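Local structure of MATE family efflux transporter (Vibrio cholerae, 6IDP) at residues 245-253 with 389-397; 143-154 with 200-211. The protein probably exports drugs and other toxic compounds across the bacterial inner membrane as a MATE-family multidrug transporter whose conformational change depends on protons. All blocks are in the same frame, centred on the assembly; numbering follows the deposited sequence.

Contact 1. Residues 245-253 with 389-397; sequences LLPPLSSMF and RLFAFYLPC
Ser250 and Leu390 mark the closest backbone approach, their CA atoms 6.8 Å apart, between two transmembrane helices in the C-terminal lobe of the MATE fold that run in nearly the same direction. The axes of the two segments come within 10.4 Å at a crossing angle of -28°, wide enough for large side chains to fill the seam. Neither helix is regular. The adjacent Pro247 and Pro248 interrupt the bonding of 245-253, while 389-397 makes a wide pi-type turn, with Tyr394 N bonded to Arg389 O, and kinks again at Pro396.

Phe391 meets 245-253 with the edge of its ring. Leu246 CD2 lies in the ring plane, 3.6 Å from Phe391 CE2, and Leu249 CD1 meets Phe391 CZ at the same rim. Phe253, poorly ordered, stands roughly at right angles to Phe391 and makes its nearest contact with Leu395, whose CD1 is 3.6 Å from Phe253 CD2. Leu390 holds an unusual rotamer, its first torsion at -124°, which brings CD1 within 3.5 Å of Ser250 CB, while CD2 packs on Leu246 CB.

No direct hydrogen bond joins the segments. On the polar flank, Arg389 lays its guanidinium over Tyr394, with NH2 3.4 Å above the ring centre, a placement suited to a cation-pi interaction; NH2 is also hydrogen-bonded to Asn418. A chi1 of 172°, OG anti to the backbone N, puts the Ser250 hydroxyl on this flank, where one water lies 2.5 Å from Ser250 OG and accepts a weak bond from Arg389 NH1.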
loop_
_atom_site.group_PDB
_atom_site.type_symbol
_atom_site.label_atom_id
_atom_site.label_comp_id
_atom_site.label_asym_id
_atom_site.label_seq_id
_atom_site.Cartn_x
_atom_site.Cartn_y
_atom_site.Cartn_z
ATOM N N LEU A 245 9.281 -3.844 -3.933
ATOM C CA LEU A 245 9.828 -5.137 -4.319
ATOM C C LEU A 245 10.354 -5.916 -3.112
ATOM O O LEU A 245 10.468 -7.142 -3.152
ATOM C CB LEU A 245 10.944 -4.940 -5.350
ATOM C CG LEU A 245 11.580 -6.167 -6.003
ATOM C CD1 LEU A 245 10.592 -6.861 -6.929
ATOM C CD2 LEU A 245 12.843 -5.769 -6.754
ATOM N N LEU A 246 10.659 -5.198 -2.036
ATOM C CA LEU A 246 11.253 -5.806 -0.845
ATOM C C LEU A 246 10.298 -6.708 -0.037
ATOM O O LEU A 246 10.698 -7.797 0.367
ATOM C CB LEU A 246 11.831 -4.716 0.068
ATOM C CG LEU A 246 12.886 -3.792 -0.547
ATOM C CD1 LEU A 246 13.366 -2.772 0.474
ATOM C CD2 LEU A 246 14.055 -4.590 -1.102
ATOM N N PRO A 247 9.047 -6.264 0.219
ATOM C CA PRO A 247 8.160 -7.155 0.983
ATOM C C PRO A 247 7.879 -8.540 0.360
ATOM O O PRO A 247 7.686 -9.484 1.125
ATOM C CB PRO A 247 6.864 -6.340 1.087
ATOM C CG PRO A 247 7.322 -4.929 1.044
ATOM C CD PRO A 247 8.450 -4.925 0.056
ATOM N N PRO A 248 7.831 -8.664 -0.984
ATOM C CA PRO A 248 7.780 -10.032 -1.514
ATOM C C PRO A 248 8.982 -10.880 -1.107
ATOM O O PRO A 248 8.826 -12.075 -0.856
ATOM C CB PRO A 248 7.765 -9.817 -3.027
ATOM C CG PRO A 248 7.085 -8.522 -3.198
ATOM C CD PRO A 248 7.518 -7.673 -2.031
ATOM N N LEU A 249 10.163 -10.270 -1.050
ATOM C CA LEU A 249 11.360 -10.974 -0.608
ATOM C C LEU A 249 11.225 -11.350 0.862
ATOM O O LEU A 249 11.622 -12.442 1.271
ATOM C CB LEU A 249 12.610 -10.120 -0.827
ATOM C CG LEU A 249 12.828 -9.560 -2.233
ATOM C CD1 LEU A 249 14.198 -8.907 -2.340
ATOM C CD2 LEU A 249 12.663 -10.648 -3.281
ATOM N N SER A 250 10.657 -10.435 1.644
ATOM C CA SER A 250 10.368 -10.673 3.056
ATOM C C SER A 250 9.583 -11.961 3.260
ATOM O O SER A 250 9.902 -12.763 4.136
ATOM C CB SER A 250 9.589 -9.498 3.651
ATOM O OG SER A 250 9.143 -9.791 4.965
ATOM N N SER A 251 8.555 -12.152 2.443
ATOM C CA SER A 251 7.713 -13.336 2.548
ATOM C C SER A 251 8.460 -14.592 2.108
ATOM O O SER A 251 8.279 -15.661 2.688
ATOM C CB SER A 251 6.439 -13.158 1.719
ATOM O OG SER A 251 5.722 -12.011 2.141
ATOM N N MET A 252 9.308 -14.455 1.092
ATOM C CA MET A 252 10.077 -15.585 0.571
ATOM C C MET A 252 11.043 -16.168 1.602
ATOM O O MET A 252 11.112 -17.385 1.776
ATOM C CB MET A 252 10.850 -15.172 -0.683
ATOM C CG MET A 252 10.027 -15.207 -1.959
ATOM S SD MET A 252 11.044 -14.948 -3.421
ATOM C CE MET A 252 12.332 -16.164 -3.150
ATOM N N PHE A 253 11.793 -15.300 2.275
ATOM C CA PHE A 253 12.688 -15.740 3.340
ATOM C C PHE A 253 11.884 -16.317 4.504
ATOM O O PHE A 253 12.256 -17.335 5.088
ATOM C CB PHE A 253 13.570 -14.584 3.829
ATOM C CG PHE A 253 14.668 -14.192 2.868
ATOM C CD1 PHE A 253 15.899 -14.828 2.904
ATOM C CD2 PHE A 253 14.477 -13.173 1.948
ATOM C CE1 PHE A 253 16.911 -14.465 2.030
ATOM C CE2 PHE A 253 15.486 -12.805 1.073
ATOM C CZ PHE A 253 16.703 -13.452 1.114
ATOM N N ARG A 389 15.247 -1.973 7.324
ATOM C CA ARG A 389 14.177 -2.618 8.071
ATOM C C ARG A 389 14.100 -4.100 7.723
ATOM O O ARG A 389 13.951 -4.947 8.601
ATOM C CB ARG A 389 12.835 -1.938 7.783
ATOM C CG ARG A 389 11.685 -2.428 8.650
ATOM C CD ARG A 389 10.835 -3.481 7.958
ATOM N NE ARG A 389 10.054 -4.253 8.921
ATOM C CZ ARG A 389 9.052 -5.063 8.596
ATOM N NH1 ARG A 389 8.693 -5.202 7.327
ATOM N NH2 ARG A 389 8.402 -5.729 9.543
ATOM N N LEU A 390 14.226 -4.401 6.437
ATOM C CA LEU A 390 14.074 -5.763 5.953
ATOM C C LEU A 390 15.277 -6.651 6.223
ATOM O O LEU A 390 15.177 -7.666 6.910
ATOM C CB LEU A 390 13.794 -5.751 4.450
ATOM C CG LEU A 390 12.520 -6.478 4.026
ATOM C CD1 LEU A 390 12.225 -7.610 5.000
ATOM C CD2 LEU A 390 11.348 -5.505 3.943
ATOM N N PHE A 391 16.415 -6.265 5.663
ATOM C CA PHE A 391 17.558 -7.164 5.581
ATOM C C PHE A 391 18.544 -7.013 6.734
ATOM O O PHE A 391 19.323 -7.924 7.004
ATOM C CB PHE A 391 18.273 -6.961 4.240
ATOM C CG PHE A 391 17.401 -7.236 3.049
ATOM C CD1 PHE A 391 17.072 -8.538 2.703
ATOM C CD2 PHE A 391 16.908 -6.196 2.277
ATOM C CE1 PHE A 391 16.267 -8.796 1.610
ATOM C CE2 PHE A 391 16.104 -6.450 1.180
ATOM C CZ PHE A 391 15.784 -7.753 0.848
ATOM N N ALA A 392 18.511 -5.869 7.410
ATOM C CA ALA A 392 19.427 -5.631 8.523
ATOM C C ALA A 392 18.794 -5.979 9.870
ATOM O O ALA A 392 19.478 -6.447 10.782
ATOM C CB ALA A 392 19.897 -4.181 8.526
ATOM N N PHE A 393 17.488 -5.759 9.987
ATOM C CA PHE A 393 16.808 -5.867 11.275
ATOM C C PHE A 393 15.798 -7.014 11.354
ATOM O O PHE A 393 15.953 -7.925 12.166
ATOM C CB PHE A 393 16.111 -4.544 11.598
ATOM C CG PHE A 393 17.025 -3.357 11.554
ATOM C CD1 PHE A 393 18.299 -3.432 12.091
ATOM C CD2 PHE A 393 16.618 -2.174 10.961
ATOM C CE1 PHE A 393 19.148 -2.343 12.049
ATOM C CE2 PHE A 393 17.463 -1.081 10.911
ATOM C CZ PHE A 393 18.729 -1.166 11.456
ATOM N N TYR A 394 14.765 -6.962 10.517
ATOM C CA TYR A 394 13.644 -7.894 10.615
ATOM C C TYR A 394 14.040 -9.348 10.359
ATOM O O TYR A 394 13.891 -10.200 11.234
ATOM C CB TYR A 394 12.537 -7.489 9.642
ATOM C CG TYR A 394 11.210 -8.173 9.882
ATOM C CD1 TYR A 394 10.560 -8.056 11.102
ATOM C CD2 TYR A 394 10.598 -8.918 8.882
ATOM C CE1 TYR A 394 9.344 -8.673 11.327
ATOM C CE2 TYR A 394 9.379 -9.539 9.096
ATOM C CZ TYR A 394 8.759 -9.412 10.322
ATOM O OH TYR A 394 7.549 -10.022 10.550
ATOM N N LEU A 395 14.533 -9.627 9.157
ATOM C CA LEU A 395 14.883 -10.992 8.776
ATOM C C LEU A 395 16.010 -11.600 9.627
ATOM O O LEU A 395 15.917 -12.768 9.998
ATOM C CB LEU A 395 15.255 -11.056 7.290
ATOM C CG LEU A 395 14.091 -10.940 6.301
ATOM C CD1 LEU A 395 14.589 -11.024 4.863
ATOM C CD2 LEU A 395 13.038 -12.006 6.569
ATOM N N PRO A 396 17.075 -10.829 9.936
ATOM C CA PRO A 396 18.075 -11.449 10.816
ATOM C C PRO A 396 17.526 -11.788 12.202
ATOM O O PRO A 396 17.898 -12.819 12.759
ATOM C CB PRO A 396 19.167 -10.378 10.915
ATOM C CG PRO A 396 19.026 -9.584 9.680
ATOM C CD PRO A 396 17.551 -9.537 9.407
ATOM N N CYS A 397 16.656 -10.942 12.745
ATOM C CA CYS A 397 16.084 -11.201 14.063
ATOM C C CYS A 397 15.116 -12.384 14.027
ATOM O O CYS A 397 15.059 -13.170 14.971
ATOM C CB CYS A 397 15.382 -9.952 14.606
ATOM S SG CYS A 397 16.506 -8.701 15.289
HETATM O O HOH W 1 7.610 -8.053 5.857
#

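Contact 2. Residues 143-154 with 200-211. With OLC ((2R)-2,3-dihydroxypropyl (9Z)-octadec-9-enoate), chain B; OLC ((2R)-2,3-dihydroxypropyl (9Z)-octadec-9-enoate), chain O; OLC ((2R)-2,3-dihydroxypropyl (9Z)-octadec-9-enoate), chain K.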
loop_
_atom_site.group_PDB
_atom_site.type_symbol
_atom_site.label_atom_id
_atom_site.label_comp_id
_atom_site.label_asym_id
_atom_site.label_seq_id
_atom_site.Cartn_x
_atom_site.Cartn_y
_atom_site.Cartn_z
ATOM N N THR A 143 -7.478 -0.455 -15.480
ATOM C CA THR A 143 -8.544 0.442 -15.055
ATOM C C THR A 143 -8.349 0.863 -13.594
ATOM O O THR A 143 -8.563 2.021 -13.243
ATOM C CB THR A 143 -9.928 -0.218 -15.231
ATOM O OG1 THR A 143 -10.056 -0.700 -16.573
ATOM C CG2 THR A 143 -11.043 0.773 -14.954
ATOM N N GLY A 144 -7.929 -0.082 -12.755
ATOM C CA GLY A 144 -7.661 0.197 -11.356
ATOM C C GLY A 144 -6.474 1.120 -11.157
ATOM O O GLY A 144 -6.500 2.004 -10.301
ATOM N N ALA A 145 -5.430 0.910 -11.954
ATOM C CA ALA A 145 -4.239 1.748 -11.900
ATOM C C ALA A 145 -4.568 3.192 -12.270
ATOM O O ALA A 145 -4.104 4.123 -11.616
ATOM C CB ALA A 145 -3.162 1.196 -12.821
ATOM N N MET A 146 -5.375 3.364 -13.316
ATOM C CA MET A 146 -5.769 4.688 -13.784
ATOM C C MET A 146 -6.608 5.437 -12.757
ATOM O O MET A 146 -6.413 6.636 -12.548
ATOM C CB MET A 146 -6.544 4.586 -15.099
ATOM C CG MET A 146 -5.726 4.072 -16.262
ATOM S SD MET A 146 -4.217 5.019 -16.521
ATOM C CE MET A 146 -4.873 6.672 -16.752
ATOM N N LEU A 147 -7.552 4.735 -12.137
ATOM C CA LEU A 147 -8.356 5.324 -11.072
ATOM C C LEU A 147 -7.447 5.753 -9.923
ATOM O O LEU A 147 -7.628 6.822 -9.342
ATOM C CB LEU A 147 -9.421 4.339 -10.582
ATOM C CG LEU A 147 -10.390 4.827 -9.500
ATOM C CD1 LEU A 147 -11.105 6.094 -9.947
ATOM C CD2 LEU A 147 -11.400 3.746 -9.147
ATOM N N TYR A 148 -6.458 4.917 -9.617
ATOM C CA TYR A 148 -5.505 5.215 -8.556
ATOM C C TYR A 148 -4.670 6.455 -8.880
ATOM O O TYR A 148 -4.356 7.248 -7.991
ATOM C CB TYR A 148 -4.587 4.013 -8.303
ATOM C CG TYR A 148 -3.644 4.217 -7.136
ATOM C CD1 TYR A 148 -4.074 4.020 -5.831
ATOM C CD2 TYR A 148 -2.326 4.614 -7.337
ATOM C CE1 TYR A 148 -3.222 4.210 -4.758
ATOM C CE2 TYR A 148 -1.465 4.806 -6.269
ATOM C CZ TYR A 148 -1.920 4.601 -4.982
ATOM O OH TYR A 148 -1.072 4.786 -3.914
ATOM N N PHE A 149 -4.313 6.620 -10.150
ATOM C CA PHE A 149 -3.536 7.780 -10.574
ATOM C C PHE A 149 -4.352 9.063 -10.436
ATOM O O PHE A 149 -3.820 10.106 -10.058
ATOM C CB PHE A 149 -3.045 7.609 -12.016
ATOM C CG PHE A 149 -2.122 6.437 -12.210
ATOM C CD1 PHE A 149 -1.239 6.054 -11.210
ATOM C CD2 PHE A 149 -2.145 5.709 -13.394
ATOM C CE1 PHE A 149 -0.391 4.970 -11.390
ATOM C CE2 PHE A 149 -1.304 4.622 -13.576
ATOM C CZ PHE A 149 -0.426 4.255 -12.578
ATOM N N TYR A 150 -5.644 8.985 -10.747
ATOM C CA TYR A 150 -6.546 10.110 -10.514
ATOM C C TYR A 150 -6.624 10.428 -9.025
ATOM O O TYR A 150 -6.639 11.596 -8.633
ATOM C CB TYR A 150 -7.948 9.822 -11.055
ATOM C CG TYR A 150 -8.120 10.084 -12.534
ATOM C CD1 TYR A 150 -8.055 11.375 -13.043
ATOM C CD2 TYR A 150 -8.373 9.044 -13.419
ATOM C CE1 TYR A 150 -8.222 11.620 -14.396
ATOM C CE2 TYR A 150 -8.543 9.277 -14.770
ATOM C CZ TYR A 150 -8.466 10.565 -15.253
ATOM O OH TYR A 150 -8.633 10.797 -16.598
ATOM N N TYR A 151 -6.682 9.382 -8.204
ATOM C CA TYR A 151 -6.703 9.535 -6.752
ATOM C C TYR A 151 -5.444 10.241 -6.264
ATOM O O TYR A 151 -5.493 11.047 -5.335
ATOM C CB TYR A 151 -6.829 8.175 -6.052
ATOM C CG TYR A 151 -8.192 7.530 -6.145
ATOM C CD1 TYR A 151 -9.292 8.236 -6.617
ATOM C CD2 TYR A 151 -8.381 6.212 -5.747
ATOM C CE1 TYR A 151 -10.542 7.639 -6.696
ATOM C CE2 TYR A 151 -9.623 5.610 -5.824
ATOM C CZ TYR A 151 -10.698 6.326 -6.296
ATOM O OH TYR A 151 -11.930 5.722 -6.371
ATOM N N SER A 152 -4.317 9.926 -6.895
ATOM C CA SER A 152 -3.033 10.502 -6.518
ATOM C C SER A 152 -2.956 11.983 -6.874
ATOM O O SER A 152 -2.341 12.763 -6.152
ATOM C CB SER A 152 -1.887 9.741 -7.188
ATOM O OG SER A 152 -1.879 8.386 -6.773
ATOM N N VAL A 153 -3.579 12.365 -7.985
ATOM C CA VAL A 153 -3.647 13.768 -8.367
ATOM C C VAL A 153 -4.538 14.552 -7.395
ATOM O O VAL A 153 -4.193 15.665 -6.997
ATOM C CB VAL A 153 -4.158 13.934 -9.817
ATOM C CG1 VAL A 153 -4.419 15.399 -10.137
ATOM C CG2 VAL A 153 -3.155 13.342 -10.800
ATOM N N CYS A 154 -5.668 13.966 -7.004
ATOM C CA CYS A 154 -6.546 14.567 -5.994
ATOM C C CYS A 154 -5.802 14.824 -4.694
ATOM O O CYS A 154 -5.848 15.923 -4.141
ATOM C CB CYS A 154 -7.749 13.664 -5.701
ATOM S SG CYS A 154 -8.932 13.483 -7.046
ATOM N N PHE A 200 -14.540 0.046 -11.109
ATOM C CA PHE A 200 -13.464 1.017 -11.269
ATOM C C PHE A 200 -13.738 1.959 -12.437
ATOM O O PHE A 200 -13.288 3.105 -12.439
ATOM C CB PHE A 200 -12.124 0.311 -11.475
ATOM C CG PHE A 200 -11.544 -0.271 -10.220
ATOM C CD1 PHE A 200 -11.995 0.132 -8.973
ATOM C CD2 PHE A 200 -10.539 -1.219 -10.287
ATOM C CE1 PHE A 200 -11.453 -0.407 -7.817
ATOM C CE2 PHE A 200 -9.990 -1.756 -9.137
ATOM C CZ PHE A 200 -10.447 -1.349 -7.903
ATOM N N GLY A 201 -14.471 1.465 -13.430
ATOM C CA GLY A 201 -14.832 2.266 -14.584
ATOM C C GLY A 201 -15.785 3.380 -14.202
ATOM O O GLY A 201 -15.654 4.514 -14.669
ATOM N N VAL A 202 -16.750 3.051 -13.349
ATOM C CA VAL A 202 -17.693 4.035 -12.834
ATOM C C VAL A 202 -16.955 5.078 -11.998
ATOM O O VAL A 202 -17.267 6.268 -12.057
ATOM C CB VAL A 202 -18.799 3.366 -11.994
ATOM C CG1 VAL A 202 -19.613 4.406 -11.238
ATOM C CG2 VAL A 202 -19.701 2.533 -12.887
ATOM N N GLY A 203 -15.963 4.625 -11.236
ATOM C CA GLY A 203 -15.135 5.526 -10.456
ATOM C C GLY A 203 -14.385 6.509 -11.336
ATOM O O GLY A 203 -14.286 7.692 -11.013
ATOM N N ILE A 204 -13.859 6.017 -12.453
ATOM C CA ILE A 204 -13.129 6.859 -13.391
ATOM C C ILE A 204 -14.058 7.884 -14.033
ATOM O O ILE A 204 -13.713 9.062 -14.155
ATOM C CB ILE A 204 -12.444 6.021 -14.489
ATOM C CG1 ILE A 204 -11.255 5.260 -13.905
ATOM C CG2 ILE A 204 -11.976 6.907 -15.636
ATOM C CD1 ILE A 204 -10.510 4.423 -14.917
ATOM N N ALA A 205 -15.244 7.429 -14.424
ATOM C CA ALA A 205 -16.235 8.297 -15.046
ATOM C C ALA A 205 -16.649 9.443 -14.121
ATOM O O ALA A 205 -17.067 10.500 -14.587
ATOM C CB ALA A 205 -17.455 7.489 -15.465
ATOM N N ILE A 206 -16.532 9.227 -12.814
ATOM C CA ILE A 206 -16.931 10.236 -11.838
ATOM C C ILE A 206 -15.791 11.193 -11.479
ATOM O O ILE A 206 -15.997 12.405 -11.401
ATOM C CB ILE A 206 -17.462 9.579 -10.543
ATOM C CG1 ILE A 206 -18.763 8.826 -10.826
ATOM C CG2 ILE A 206 -17.697 10.627 -9.464
ATOM C CD1 ILE A 206 -19.328 8.103 -9.623
ATOM N N VAL A 207 -14.591 10.655 -11.276
ATOM C CA VAL A 207 -13.489 11.458 -10.753
ATOM C C VAL A 207 -12.805 12.314 -11.825
ATOM O O VAL A 207 -12.330 13.412 -11.534
ATOM C CB VAL A 207 -12.427 10.567 -10.054
ATOM C CG1 VAL A 207 -11.679 9.695 -11.056
ATOM C CG2 VAL A 207 -11.457 11.420 -9.244
ATOM N N ALA A 208 -12.771 11.821 -13.060
ATOM C CA ALA A 208 -12.059 12.506 -14.134
ATOM C C ALA A 208 -12.659 13.877 -14.487
ATOM O O ALA A 208 -11.912 14.841 -14.653
ATOM C CB ALA A 208 -11.993 11.620 -15.377
ATOM N N PRO A 209 -13.998 13.979 -14.612
ATOM C CA PRO A 209 -14.510 15.329 -14.885
ATOM C C PRO A 209 -14.356 16.279 -13.699
ATOM O O PRO A 209 -14.241 17.487 -13.902
ATOM C CB PRO A 209 -15.992 15.089 -15.201
ATOM C CG PRO A 209 -16.314 13.773 -14.575
ATOM C CD PRO A 209 -15.064 12.964 -14.694
ATOM N N LYS A 210 -14.362 15.742 -12.484
ATOM C CA LYS A 210 -14.169 16.565 -11.297
ATOM C C LYS A 210 -12.741 17.102 -11.243
ATOM O O LYS A 210 -12.514 18.265 -10.906
ATOM C CB LYS A 210 -14.493 15.771 -10.032
ATOM C CG LYS A 210 -15.981 15.677 -9.719
ATOM C CD LYS A 210 -16.269 14.544 -8.744
ATOM C CE LYS A 210 -17.624 14.710 -8.073
ATOM N NZ LYS A 210 -18.720 14.933 -9.054
ATOM N N VAL A 211 -11.783 16.248 -11.587
ATOM C CA VAL A 211 -10.382 16.645 -11.626
ATOM C C VAL A 211 -10.158 17.728 -12.685
ATOM O O VAL A 211 -9.441 18.704 -12.449
ATOM C CB VAL A 211 -9.471 15.427 -11.896
ATOM C CG1 VAL A 211 -8.072 15.866 -12.282
ATOM C CG2 VAL A 211 -9.429 14.520 -10.672
HETATM C C18 OLC B . -9.464 2.064 -6.270
HETATM C C10 OLC B . -3.675 0.071 -2.790
HETATM C C9 OLC B . -3.134 0.758 -1.763
HETATM C C17 OLC B . -7.971 1.979 -6.499
HETATM C C11 OLC B . -3.203 0.317 -4.206
HETATM C C8 OLC B . -2.050 1.782 -2.013
HETATM C C16 OLC B . -7.672 0.875 -7.490
HETATM C C12 OLC B . -4.092 -0.429 -5.180
HETATM C C15 OLC B . -6.323 0.255 -7.189
HETATM C C13 OLC B . -5.544 -0.137 -4.868
HETATM C C14 OLC B . -6.428 -0.654 -5.983
HETATM C C18 OLC O . -12.123 -3.522 -5.884
HETATM C C17 OLC O . -10.907 -4.260 -5.365
HETATM C C16 OLC O . -9.900 -4.463 -6.475
HETATM C C15 OLC O . -8.509 -4.511 -5.880
HETATM C C14 OLC O . -7.486 -4.192 -6.948
HETATM C C18 OLC K . -21.975 6.618 -13.772
HETATM C C17 OLC K . -21.182 7.532 -14.682
HETATM C C16 OLC K . -21.528 8.976 -14.390
HETATM C C12 OLC K . -20.328 13.677 -15.384
HETATM C C15 OLC K . -20.698 9.886 -15.268
HETATM C C13 OLC K . -20.162 12.236 -15.818
HETATM C C14 OLC K . -20.942 11.332 -14.887
#
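Thr143 meets the start of 200-211 through its methyl: CG2 lies 3.7 Å from Phe200 CB and also touches Ile204 CD1, while its hydroxyl is hydrogen-bonded to Ala139 O of its own helix. Gly144 lets the Phe200 ring come close, with Phe200 CD2 3.4 Å from Gly144 CA. The ring also meets lipid: C16 of one monoolein lies over a face, and at the far end C18 of a second is 3.4 Å from Phe200 CZ. Met146 adds only its CB, against Ile204 CD1.

Leu147 is a knob among Phe200, Gly203, Ile204 and Val207. CG anti to the backbone N (chi1 -178°) carries the branch across the seam, where CD1 presses on the bare backbone at Gly203 C, 3.6 Å away, and CD2 meets Phe200 CD1. Ile204 answers by fitting among Thr143, Met146, Leu147 and Tyr150.

Tyr150 is the next knob. Ala208 CA sits over one face of its ring and Ala208 CB is 3.7 Å from Tyr150 OH, while Val207 CG1 packs on Tyr150 CB. Tyr151 turns its ring to helix 161-184 and to the first lipid tail. Val153 touches Val211, and Cys154 SG lies 3.8 Å from Val211 CG2 and also meets Val207 CG2. With axes 9.1 Å apart at +31°, this is knobs-into-holes packing of two membrane helices, in which Gly144 and Gly203 leave room for Phe200 and Leu147.

Overall arrangement
Both segments of contact 2 precede those of contact 1 in the sequence, and helix 189-213, which carries the second half of contact 2, is followed directly by helix 226-259, which carries the first half of contact 1. Their centres are 33 Å apart, the centre of the chain falls between them, and their nearest atoms are still about 13 Å from each other. Contact 2 joins helices 124-156 and 189-213 in the N-terminal half; contact 1 joins helices 226-259 and 379-435 in the C-terminal half. This fits the two-lobed, all-helical MATE fold: each contact stays within one lobe, and neither bridges the two. Bound monoolein lies near both contacts.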